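Local coordinates for regulatory protein SWI6 (PDB 1SW6) that takes part in cell-cycle-dependent transcription in budding yeast as the subunit common to the SBF and MBF complexes, represented here by its ankyrin-repeat domain, at residues A[125-128]-A[133-136]; A[170-175]-A[181-186]; A[189-194]-A[264-269]; A[207-212]-A[287-292]; A[274-279]-A[300-305]. All blocks are in the same frame, centred on the assembly; numbering follows the deposited sequence.

Interaction 1 of 5, residues A[125-128]-A[133-136]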
# COMPACT_ATOMS: atom_id res chain seq x y z
N ILE A 125 14.03 10.33 -5.77
CA ILE A 125 13.16 10.15 -6.93
C ILE A 125 11.90 9.39 -6.51
O ILE A 125 11.98 8.40 -5.79
CB ILE A 125 13.85 9.29 -8.02
CG1 ILE A 125 15.15 9.95 -8.46
CG2 ILE A 125 12.91 9.06 -9.19
CD1 ILE A 125 15.96 9.09 -9.42
N PRO A 126 10.72 9.84 -6.96
CA PRO A 126 9.53 9.09 -6.56
C PRO A 126 9.68 7.68 -7.14
O PRO A 126 10.16 7.52 -8.27
CB PRO A 126 8.39 9.88 -7.20
CG PRO A 126 8.92 11.30 -7.18
CD PRO A 126 10.36 11.11 -7.62
N VAL A 127 9.27 6.67 -6.38
CA VAL A 127 9.41 5.29 -6.83
C VAL A 127 8.10 4.63 -7.26
O VAL A 127 8.10 3.52 -7.79
CB VAL A 127 10.11 4.45 -5.72
CG1 VAL A 127 9.95 2.97 -5.98
CG2 VAL A 127 11.58 4.81 -5.68
N ASP A 128 6.99 5.32 -7.06
CA ASP A 128 5.72 4.75 -7.46
C ASP A 128 4.74 5.80 -7.94
O ASP A 128 5.11 6.96 -8.15
CB ASP A 128 5.11 3.94 -6.31
CG ASP A 128 4.73 4.80 -5.13
OD1 ASP A 128 4.67 4.25 -4.01
OD2 ASP A 128 4.47 6.01 -5.31
N THR A 133 8.86 8.20 -2.01
CA THR A 133 10.30 8.17 -2.24
C THR A 133 10.70 6.90 -1.50
O THR A 133 9.88 6.30 -0.80
CB THR A 133 11.03 9.37 -1.58
OG1 THR A 133 10.93 9.27 -0.14
CG2 THR A 133 10.43 10.68 -2.03
N PRO A 134 11.96 6.44 -1.65
CA PRO A 134 12.32 5.23 -0.93
C PRO A 134 12.10 5.40 0.58
O PRO A 134 11.70 4.46 1.28
CB PRO A 134 13.80 5.05 -1.28
CG PRO A 134 13.84 5.53 -2.70
CD PRO A 134 13.00 6.81 -2.63
N LEU A 135 12.35 6.60 1.07
CA LEU A 135 12.19 6.89 2.50
C LEU A 135 10.76 6.63 2.99
O LEU A 135 10.57 6.15 4.11
CB LEU A 135 12.62 8.33 2.79
CG LEU A 135 13.37 8.56 4.11
CD1 LEU A 135 14.55 7.62 4.23
CD2 LEU A 135 13.82 10.01 4.18
N HIS A 136 9.75 6.95 2.17
CA HIS A 136 8.36 6.72 2.56
C HIS A 136 8.08 5.23 2.72
O HIS A 136 7.45 4.80 3.69
CB HIS A 136 7.39 7.26 1.51
CG HIS A 136 7.27 8.75 1.48
ND1 HIS A 136 8.27 9.57 0.99
CD2 HIS A 136 6.25 9.56 1.82
CE1 HIS A 136 7.86 10.82 1.02
NE2 HIS A 136 6.63 10.85 1.52
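Val127 and Pro134 meet at about a right angle, methyl against ring: Val127 CG2 lies 3.8 Å from Pro134 CG, with Pro134 CD close behind. A torsion explains the reach, for CG1 is anti to the backbone N (chi1 165°), which leaves CG2 as the branch applied to the proline. Both residues suit this buried place, a compact branched side chain against a rigid ring that offers no N-H to satisfy. Pro134 CD also rests against the backbone oxygen of Ile125, at 3.7 Å from Ile125 O. Thr133 meets the loop chiefly through its backbone, CA passing 4.5 Å from Pro126 CA, while its CB points away from residues 125-128. There it serves the helix: Thr133 holds the N-cap position, and its OG1 forms a hydrogen bond of 2.9 Å with His136 ND1, lying in the plane of the imidazole at its edge. His136 NE2 is bonded in turn to Glu165 O, so both ring nitrogens are engaged and the ring's rotation is fixed. Val127 also packs on Leu63 and Leu67 of helix 57-71. Residues 133-136 spell Thr-Pro-Leu-His, the TPLH motif that opens the first helix of an ankyrin repeat, here ANK 1.

Interaction 2 of 5, residues A[170-175]-A[181-186]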
# COMPACT_ATOMS: atom_id res chain seq x y z
N LYS A 170 3.98 8.58 7.12
CA LYS A 170 3.76 7.16 6.83
C LYS A 170 3.92 6.34 8.10
O LYS A 170 3.22 5.35 8.31
CB LYS A 170 4.75 6.67 5.77
CG LYS A 170 4.57 7.38 4.44
CD LYS A 170 3.10 7.35 4.02
CE LYS A 170 2.79 8.39 2.97
NZ LYS A 170 1.35 8.40 2.66
N ALA A 171 4.83 6.78 8.97
CA ALA A 171 5.05 6.09 10.23
C ALA A 171 3.79 6.10 11.08
O ALA A 171 3.49 5.13 11.77
CB ALA A 171 6.19 6.77 11.01
N VAL A 172 3.04 7.19 11.03
CA VAL A 172 1.84 7.23 11.87
C VAL A 172 0.55 6.77 11.19
O VAL A 172 -0.50 6.73 11.83
CB VAL A 172 1.62 8.63 12.50
CG1 VAL A 172 2.82 8.96 13.40
CG2 VAL A 172 1.45 9.68 11.42
N LYS A 173 0.63 6.40 9.91
CA LYS A 173 -0.54 5.91 9.21
C LYS A 173 -0.57 4.38 9.13
O LYS A 173 -1.50 3.80 8.57
CB LYS A 173 -0.63 6.52 7.81
CG LYS A 173 -0.97 7.99 7.82
CD LYS A 173 -1.09 8.57 6.42
CE LYS A 173 -2.31 8.01 5.70
NZ LYS A 173 -2.56 8.79 4.46
N SER A 174 0.46 3.73 9.69
CA SER A 174 0.54 2.27 9.72
C SER A 174 0.91 1.85 11.15
O SER A 174 1.47 2.65 11.91
CB SER A 174 1.58 1.74 8.73
OG SER A 174 2.89 2.01 9.17
N VAL A 175 0.58 0.61 11.53
CA VAL A 175 0.87 0.15 12.88
C VAL A 175 2.27 -0.42 13.00
O VAL A 175 2.70 -0.77 14.10
CB VAL A 175 -0.10 -0.96 13.36
CG1 VAL A 175 -1.53 -0.50 13.19
CG2 VAL A 175 0.18 -2.25 12.60
N GLY A 181 8.10 -1.19 17.80
CA GLY A 181 8.70 -0.37 18.84
C GLY A 181 9.88 0.47 18.36
O GLY A 181 10.82 0.71 19.11
N THR A 182 9.83 0.92 17.11
CA THR A 182 10.91 1.73 16.55
C THR A 182 10.57 3.22 16.47
O THR A 182 11.44 4.02 16.15
CB THR A 182 11.28 1.27 15.12
OG1 THR A 182 10.09 1.12 14.34
CG2 THR A 182 12.04 -0.05 15.15
N PHE A 183 9.33 3.58 16.76
CA PHE A 183 8.92 4.98 16.64
C PHE A 183 9.77 6.02 17.37
O PHE A 183 10.17 7.02 16.76
CB PHE A 183 7.46 5.16 17.06
CG PHE A 183 6.87 6.48 16.66
CD1 PHE A 183 6.80 6.84 15.31
CD2 PHE A 183 6.39 7.37 17.61
CE1 PHE A 183 6.24 8.06 14.92
CE2 PHE A 183 5.83 8.59 17.23
CZ PHE A 183 5.76 8.94 15.88
N GLU A 184 10.03 5.82 18.66
CA GLU A 184 10.81 6.80 19.39
C GLU A 184 12.20 6.97 18.81
O GLU A 184 12.70 8.09 18.71
CB GLU A 184 10.88 6.45 20.88
CG GLU A 184 11.63 7.50 21.72
CD GLU A 184 11.21 7.51 23.18
OE1 GLU A 184 10.62 6.52 23.65
OE2 GLU A 184 11.48 8.51 23.87
N ALA A 185 12.84 5.86 18.42
CA ALA A 185 14.17 5.94 17.83
C ALA A 185 14.07 6.61 16.46
O ALA A 185 14.98 7.34 16.04
CB ALA A 185 14.78 4.54 17.69
N LEU A 186 12.97 6.37 15.76
CA LEU A 186 12.76 6.97 14.44
C LEU A 186 12.74 8.51 14.48
O LEU A 186 13.19 9.19 13.56
CB LEU A 186 11.45 6.48 13.84
CG LEU A 186 11.14 6.91 12.41
CD1 LEU A 186 12.11 6.26 11.43
CD2 LEU A 186 9.70 6.51 12.06
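Phe183 faces Ala171 and Val172 across the gap between two helices, and its side chain can be followed outward from the backbone. CB leaves CA in the direction of the opposing helix, and CG stands anti to the backbone N (chi1 -166°), an extended setting that delivers the ring to the other helix. Along one side of the ring, CE1 comes within 4.1 Å of Ala171 CB, which sits at the edge near the ring plane. The same CE1 and the terminal CZ share one methyl: Val172 CG1 lies 3.8 Å from Phe183 CZ and approaches obliquely. Small Ala171 leaves room for the large ring and also for a second visitor, since Leu186 CD2 touches Ala171 CB at 3.7 Å. Leu186 sits one helical turn after Phe183, so both reach over from the same side of helix 183-190 and meet the Ala171 methyl on neighbouring flanks. Beyond the pair, Phe183 meets the ring of Tyr224 with planes about 50° apart, and Leu186 packs on Leu144 and Val147 of helix 144-152. Next to the contact, Ser174 packs on Gly216 of the second subunit. No hydrogen bond crosses between the segments; the contact is made by apolar side chains. Both helices belong to ANK 2, and this is the helix-against-helix core of the ankyrin repeat.

Interaction 3 of 5, residues A[189-194]-A[264-269]; sequences YLYPCL and ENLDLK
This is a small apolar contact between consecutive ankyrin repeats, in which Leu266 of ANK 3 rests one methyl against both Tyr191 and Leu194 of ANK 2. The leucine lies in the short break between helices 261-265 and 268-276, and its partners lie near the C-terminal end of helix 183-190. Leu266 CD1 does all the touching: it is 3.8 Å from Leu194 CD1, and the two side chains cross at about a right angle. It also sits 4.0 Å from Tyr191 O and 4.3 Å from Tyr191 CD1, approaching that ring obliquely. Leucine suits the place because its apolar, forked end can touch a carbonyl oxygen, a ring and another leucine at once. Trp231 of helix 218-234 packs on both Tyr191 and Leu194, while Tyr191 OH is bonded to Asp260 OD2, which gives the hydroxyl of this buried tyrosine a partner. The chain beyond Leu266 turns polar: Asp267 is the N-cap of the next helix, its OD2 accepting from Trp270 N. Its other oxygen forms a salt bridge with Lys269, NZ standing 2.7 Å from Asp267 OD1 and meeting it from above the carboxylate plane, 39° out of it.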
# COMPACT_ATOMS: atom_id res chain seq x y z
N TYR A 189 15.90 10.56 13.84
CA TYR A 189 16.29 10.76 12.44
C TYR A 189 15.24 11.48 11.58
O TYR A 189 15.59 12.05 10.54
CB TYR A 189 16.63 9.43 11.77
CG TYR A 189 17.90 8.81 12.28
CD1 TYR A 189 17.95 8.19 13.53
CD2 TYR A 189 19.08 8.88 11.53
CE1 TYR A 189 19.13 7.65 14.03
CE2 TYR A 189 20.27 8.35 12.02
CZ TYR A 189 20.29 7.74 13.27
OH TYR A 189 21.47 7.22 13.76
N LEU A 190 13.98 11.49 12.00
CA LEU A 190 12.94 12.14 11.19
C LEU A 190 12.23 13.35 11.80
O LEU A 190 11.26 13.83 11.24
CB LEU A 190 11.88 11.13 10.73
CG LEU A 190 12.30 9.87 9.95
CD1 LEU A 190 11.06 9.21 9.33
CD2 LEU A 190 13.28 10.23 8.83
N TYR A 191 12.73 13.86 12.93
CA TYR A 191 12.12 15.02 13.58
C TYR A 191 11.94 16.23 12.65
O TYR A 191 11.02 17.03 12.85
CB TYR A 191 12.93 15.44 14.83
CG TYR A 191 14.30 15.99 14.53
CD1 TYR A 191 14.47 17.31 14.08
CD2 TYR A 191 15.43 15.20 14.64
CE1 TYR A 191 15.73 17.80 13.75
CE2 TYR A 191 16.69 15.67 14.32
CZ TYR A 191 16.84 16.98 13.87
OH TYR A 191 18.10 17.44 13.54
N PRO A 192 12.82 16.40 11.64
CA PRO A 192 12.60 17.56 10.78
C PRO A 192 11.22 17.55 10.13
O PRO A 192 10.68 18.60 9.82
CB PRO A 192 13.72 17.44 9.74
CG PRO A 192 14.84 16.78 10.53
CD PRO A 192 14.09 15.72 11.31
N CYS A 193 10.65 16.36 9.93
CA CYS A 193 9.32 16.23 9.32
C CYS A 193 8.21 16.75 10.23
O CYS A 193 7.13 17.08 9.77
CB CYS A 193 9.02 14.77 8.98
SG CYS A 193 10.21 13.97 7.87
N LEU A 194 8.48 16.82 11.53
CA LEU A 194 7.47 17.30 12.48
C LEU A 194 6.95 18.69 12.15
O LEU A 194 5.85 19.05 12.55
CB LEU A 194 8.04 17.31 13.89
CG LEU A 194 8.38 15.95 14.48
CD1 LEU A 194 9.07 16.13 15.83
CD2 LEU A 194 7.09 15.14 14.63
N GLU A 264 16.93 22.66 17.81
CA GLU A 264 16.99 23.58 18.94
C GLU A 264 15.67 24.28 19.22
O GLU A 264 15.22 24.34 20.36
CB GLU A 264 18.09 24.63 18.70
CG GLU A 264 19.45 24.32 19.36
CD GLU A 264 19.93 22.89 19.14
OE1 GLU A 264 19.41 21.98 19.82
OE2 GLU A 264 20.82 22.67 18.28
N ASN A 265 15.03 24.81 18.18
CA ASN A 265 13.76 25.52 18.35
C ASN A 265 12.54 24.61 18.52
O ASN A 265 11.44 25.09 18.80
CB ASN A 265 13.51 26.48 17.18
CG ASN A 265 14.55 27.59 17.10
OD1 ASN A 265 14.39 28.55 16.35
ND2 ASN A 265 15.62 27.47 17.87
N LEU A 266 12.72 23.31 18.35
CA LEU A 266 11.61 22.37 18.50
C LEU A 266 11.49 21.94 19.96
O LEU A 266 12.18 21.02 20.40
CB LEU A 266 11.85 21.12 17.63
CG LEU A 266 10.85 20.69 16.55
CD1 LEU A 266 11.22 19.27 16.11
CD2 LEU A 266 9.42 20.71 17.06
N ASP A 267 10.61 22.60 20.71
CA ASP A 267 10.42 22.24 22.11
C ASP A 267 8.94 22.16 22.47
O ASP A 267 8.06 22.32 21.61
CB ASP A 267 11.16 23.23 23.03
CG ASP A 267 10.71 24.67 22.82
OD1 ASP A 267 11.43 25.59 23.27
OD2 ASP A 267 9.63 24.88 22.23
N LEU A 268 8.65 21.92 23.74
CA LEU A 268 7.28 21.78 24.19
C LEU A 268 6.41 23.00 23.87
O LEU A 268 5.31 22.85 23.32
CB LEU A 268 7.25 21.47 25.69
CG LEU A 268 5.83 21.32 26.26
CD1 LEU A 268 5.10 20.18 25.56
CD2 LEU A 268 5.91 21.05 27.76
N LYS A 269 6.89 24.19 24.19
CA LYS A 269 6.08 25.36 23.90
C LYS A 269 5.86 25.55 22.39
O LYS A 269 4.83 26.10 21.96
CB LYS A 269 6.69 26.61 24.56
CG LYS A 269 8.11 26.95 24.20
CD LYS A 269 8.53 28.13 25.07
CE LYS A 269 9.93 28.61 24.76
NZ LYS A 269 10.94 27.57 25.10

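Interaction 4 of 5, residues A[207-212]-A[287-292]; sequences HIIITS and LNIAAR
Ala291 N donates to Leu287 O at 2.8 Å, a backbone bond that spans Ile289 and Ala290 and fixes the turn they present to Ile209 and Ile210. The two helical segments run nearly parallel, 5° between their directions, with axes 9.1 Å apart. Such nearness suits the small Ala290, whose CB is 4.0 Å from Ile209 CG2. The centre of the contact is Ile289 CG2, the branch anti to its own backbone N (CG1 takes chi1 -74°). It presses on Ile209 CG2 at 3.4 Å and on Ile210 CD1 at 3.5 Å, both tighter than usual van der Waals spacing, so packing is firm here. Ile210 starts off along the flank of its helix, but its bent second torsion (chi2 -62°) brings CD1 across to Ile289. Beta-branched residues fill such a seam well, since each offers two branches close to the backbone. Helix 296-304 adds Ile298 and Leu302 against Ile209. On the outer side, the Arg292 guanidinium has one face above Ile289 CA, which is offset toward the rim of the group, and forms a salt bridge with Asp284. The side chains that meet are all apolar, with no hydrogen bond across the contact. The pairing of ANK 3 with ANK 4 here therefore depends on shape and burial, not on directional bonds.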
# COMPACT_ATOMS: atom_id res chain seq x y z
N HIS A 207 -2.74 13.44 11.37
CA HIS A 207 -2.65 12.09 10.85
C HIS A 207 -2.71 11.03 11.94
O HIS A 207 -3.32 9.98 11.74
CB HIS A 207 -1.38 11.92 10.00
CG HIS A 207 -1.44 12.64 8.69
ND1 HIS A 207 -2.25 12.23 7.65
CD2 HIS A 207 -0.81 13.76 8.25
CE1 HIS A 207 -2.12 13.07 6.63
NE2 HIS A 207 -1.25 14.00 6.97
N ILE A 208 -2.09 11.29 13.09
CA ILE A 208 -2.11 10.33 14.19
C ILE A 208 -3.58 10.10 14.57
O ILE A 208 -4.05 8.96 14.65
CB ILE A 208 -1.34 10.85 15.43
CG1 ILE A 208 0.17 10.91 15.12
CG2 ILE A 208 -1.62 9.95 16.63
CD1 ILE A 208 1.03 11.29 16.30
N ILE A 209 -4.29 11.19 14.78
CA ILE A 209 -5.69 11.12 15.13
C ILE A 209 -6.51 10.45 14.03
O ILE A 209 -7.36 9.62 14.32
CB ILE A 209 -6.24 12.52 15.44
CG1 ILE A 209 -6.07 12.81 16.94
CG2 ILE A 209 -7.70 12.63 15.04
CD1 ILE A 209 -4.64 12.77 17.43
N ILE A 210 -6.28 10.82 12.77
CA ILE A 210 -7.03 10.19 11.68
C ILE A 210 -6.86 8.68 11.76
O ILE A 210 -7.80 7.91 11.55
CB ILE A 210 -6.54 10.64 10.28
CG1 ILE A 210 -6.88 12.10 10.03
CG2 ILE A 210 -7.19 9.77 9.21
CD1 ILE A 210 -8.34 12.41 10.05
N THR A 211 -5.65 8.25 12.09
CA THR A 211 -5.35 6.83 12.20
C THR A 211 -6.06 6.18 13.38
O THR A 211 -6.54 5.05 13.29
CB THR A 211 -3.83 6.59 12.35
OG1 THR A 211 -3.18 6.90 11.12
CG2 THR A 211 -3.55 5.15 12.70
N SER A 212 -6.11 6.90 14.50
CA SER A 212 -6.76 6.38 15.70
C SER A 212 -8.19 5.92 15.41
O SER A 212 -8.75 5.11 16.15
CB SER A 212 -6.79 7.45 16.79
OG SER A 212 -7.74 8.45 16.47
N LEU A 287 -8.02 17.72 17.54
CA LEU A 287 -9.02 17.46 18.57
C LEU A 287 -10.43 17.42 17.99
O LEU A 287 -11.25 16.60 18.40
CB LEU A 287 -8.96 18.54 19.66
CG LEU A 287 -10.02 18.42 20.75
CD1 LEU A 287 -9.87 17.07 21.48
CD2 LEU A 287 -9.89 19.59 21.72
N ASN A 288 -10.72 18.32 17.05
CA ASN A 288 -12.05 18.39 16.43
C ASN A 288 -12.31 17.16 15.56
O ASN A 288 -13.44 16.68 15.49
CB ASN A 288 -12.18 19.68 15.60
CG ASN A 288 -13.62 20.21 15.58
OD1 ASN A 288 -14.54 19.55 16.06
ND2 ASN A 288 -13.82 21.40 15.01
N ILE A 289 -11.27 16.66 14.90
CA ILE A 289 -11.38 15.45 14.07
C ILE A 289 -11.62 14.28 15.02
O ILE A 289 -12.41 13.38 14.74
CB ILE A 289 -10.07 15.19 13.29
CG1 ILE A 289 -9.95 16.19 12.13
CG2 ILE A 289 -10.02 13.74 12.81
CD1 ILE A 289 -8.61 16.16 11.43
N ALA A 290 -10.93 14.31 16.16
CA ALA A 290 -11.05 13.26 17.15
C ALA A 290 -12.42 13.23 17.82
O ALA A 290 -12.95 12.16 18.10
CB ALA A 290 -9.95 13.42 18.22
N ALA A 291 -12.99 14.40 18.08
CA ALA A 291 -14.30 14.47 18.73
C ALA A 291 -15.36 13.84 17.84
O ALA A 291 -16.30 13.21 18.32
CB ALA A 291 -14.67 15.93 19.03
N ARG A 292 -15.20 14.00 16.53
CA ARG A 292 -16.13 13.44 15.56
C ARG A 292 -16.00 11.92 15.41
O ARG A 292 -16.98 11.24 15.09
CB ARG A 292 -15.92 14.10 14.20
CG ARG A 292 -16.97 15.14 13.86
CD ARG A 292 -16.63 15.82 12.57
NE ARG A 292 -15.69 16.92 12.79
CZ ARG A 292 -14.63 17.16 12.03
NH1 ARG A 292 -14.35 16.38 10.99
NH2 ARG A 292 -13.84 18.18 12.32

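Interaction 5 of 5, residues A[274-279]-A[300-305]; sequences NMLNAQ and DALLDY
Leu276 supplies one half of this contact alone, and its two methyls are treated differently. The tight part is at CD2, which lies 3.5 Å from Tyr305 O, with the carbonyl carbon of the same residue just behind. The methyl thus presses on the backbone at the end of helix 296-304. The looser part is at CD1, 4.2 Å from Leu302 CD2, an ordinary apolar touch in which the two leucines slide past each other in opposite directions. Leu276 gets there by extension: CG is anti to the backbone N (chi1 -179°), so the fork stands well forward of its wide, pi-type turn. Leu302 keeps CG anti to its carbonyl carbon (chi1 -78°), which swings its end nearer to Leu276. It also packs on Leu225 and Cys286, so it joins this contact to neighbouring helices. Toward the solvent side stands Tyr305, only partly exposed. Its CB points to Leu276, yet the ring leads away, and its hydroxyl is bonded to Asp226 OD1. Tyrosine suits such a margin, with an apolar flank along Leu225 and Met229 and a polar tip. Near the other segment, Asn277 OD1 accepts from Asp308 N, a polar tie outside the leucine core. Leu276 thus joins helix 268-276 of ANK 3 to the end of helix 296-304 of ANK 4, the stacking of successive repeats in an ankyrin fold.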
# COMPACT_ATOMS: atom_id res chain seq x y z
N ASN A 274 2.36 25.81 17.97
CA ASN A 274 2.30 25.61 16.53
C ASN A 274 1.66 24.34 15.99
O ASN A 274 1.30 24.27 14.82
CB ASN A 274 3.70 25.69 15.94
CG ASN A 274 4.35 27.01 16.20
OD1 ASN A 274 4.00 28.02 15.58
ND2 ASN A 274 5.30 27.02 17.12
N MET A 275 1.53 23.31 16.82
CA MET A 275 0.98 22.08 16.30
C MET A 275 -0.27 21.58 16.98
O MET A 275 -1.24 21.23 16.30
CB MET A 275 2.05 20.99 16.34
CG MET A 275 1.65 19.72 15.62
SD MET A 275 2.79 18.39 15.99
CE MET A 275 4.18 18.87 14.95
N LEU A 276 -0.24 21.55 18.31
CA LEU A 276 -1.35 21.02 19.08
C LEU A 276 -2.71 21.53 18.66
O LEU A 276 -3.63 20.73 18.51
CB LEU A 276 -1.13 21.27 20.58
CG LEU A 276 -2.24 20.72 21.50
CD1 LEU A 276 -2.42 19.22 21.29
CD2 LEU A 276 -1.88 21.00 22.97
N ASN A 277 -2.84 22.84 18.48
CA ASN A 277 -4.12 23.44 18.10
C ASN A 277 -4.15 23.98 16.67
O ASN A 277 -4.97 24.84 16.35
CB ASN A 277 -4.48 24.57 19.08
CG ASN A 277 -4.49 24.10 20.53
OD1 ASN A 277 -5.25 23.21 20.90
ND2 ASN A 277 -3.64 24.69 21.36
N ALA A 278 -3.27 23.47 15.81
CA ALA A 278 -3.21 23.91 14.42
C ALA A 278 -4.46 23.45 13.66
O ALA A 278 -4.98 22.36 13.90
CB ALA A 278 -1.97 23.34 13.75
N GLN A 279 -4.93 24.28 12.73
CA GLN A 279 -6.11 23.94 11.95
C GLN A 279 -5.75 23.55 10.54
O GLN A 279 -4.90 24.17 9.92
CB GLN A 279 -7.07 25.13 11.92
CG GLN A 279 -7.77 25.39 13.24
CD GLN A 279 -8.50 26.72 13.24
OE1 GLN A 279 -7.87 27.77 13.36
NE2 GLN A 279 -9.82 26.68 13.11
N ASP A 300 -9.47 12.31 25.32
CA ASP A 300 -9.03 12.67 26.66
C ASP A 300 -7.52 12.90 26.71
O ASP A 300 -7.07 13.82 27.39
CB ASP A 300 -9.41 11.57 27.66
CG ASP A 300 -10.91 11.55 27.96
OD1 ASP A 300 -11.35 10.64 28.69
OD2 ASP A 300 -11.64 12.45 27.47
N ALA A 301 -6.75 12.08 26.01
CA ALA A 301 -5.30 12.26 26.00
C ALA A 301 -4.96 13.66 25.48
O ALA A 301 -4.16 14.39 26.08
CB ALA A 301 -4.64 11.21 25.14
N LEU A 302 -5.59 14.05 24.37
CA LEU A 302 -5.37 15.37 23.77
C LEU A 302 -5.81 16.51 24.68
O LEU A 302 -5.15 17.55 24.74
CB LEU A 302 -6.11 15.50 22.45
CG LEU A 302 -5.53 14.85 21.20
CD1 LEU A 302 -6.52 15.03 20.07
CD2 LEU A 302 -4.17 15.47 20.85
N LEU A 303 -6.94 16.33 25.35
CA LEU A 303 -7.45 17.35 26.25
C LEU A 303 -6.48 17.54 27.40
O LEU A 303 -6.20 18.68 27.81
CB LEU A 303 -8.85 16.97 26.77
CG LEU A 303 -10.00 17.20 25.78
CD1 LEU A 303 -11.28 16.59 26.32
CD2 LEU A 303 -10.19 18.70 25.53
N ASP A 304 -5.95 16.43 27.91
CA ASP A 304 -5.01 16.48 29.01
C ASP A 304 -3.69 17.15 28.62
O ASP A 304 -2.94 17.60 29.48
CB ASP A 304 -4.74 15.08 29.57
CG ASP A 304 -5.93 14.52 30.34
OD1 ASP A 304 -6.93 15.25 30.49
OD2 ASP A 304 -5.87 13.36 30.78
N TYR A 305 -3.40 17.20 27.32
CA TYR A 305 -2.18 17.84 26.87
C TYR A 305 -2.46 19.32 26.66
O TYR A 305 -1.56 20.11 26.34
CB TYR A 305 -1.66 17.19 25.58
CG TYR A 305 -0.90 15.88 25.77
CD1 TYR A 305 -1.16 14.77 24.97
CD2 TYR A 305 0.10 15.76 26.75
CE1 TYR A 305 -0.45 13.55 25.12
CE2 TYR A 305 0.82 14.56 26.91
CZ TYR A 305 0.53 13.46 26.09
OH TYR A 305 1.23 12.28 26.26

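Overall arrangement
The five contacts are spread along the ankyrin stack, the segments of interactions 3 and 4, and of 4 and 5, alternating along the chain. Interaction 1 sets a loop against the first helix of ANK 1; it touches interaction 2 through His136 and Lys170. Interaction 2 sits nearest the chain centre, about 9 Å from it, and interaction 5 farthest, at about 17 Å. Interaction 2 works within one repeat, ANK 2, whereas interactions 3, 4 and 5 join neighbouring ones. Interactions 2 and 3 both use helix 183-190, and 3 and 5 both use helix 268-276. Interactions 4 and 5 interlock, Leu302 packing on Leu287 and Ala290. All are mainly buried and apolar, yet 1, 4 and 5 each include a partly exposed residue, and interaction 1 adds a threonine-histidine bond.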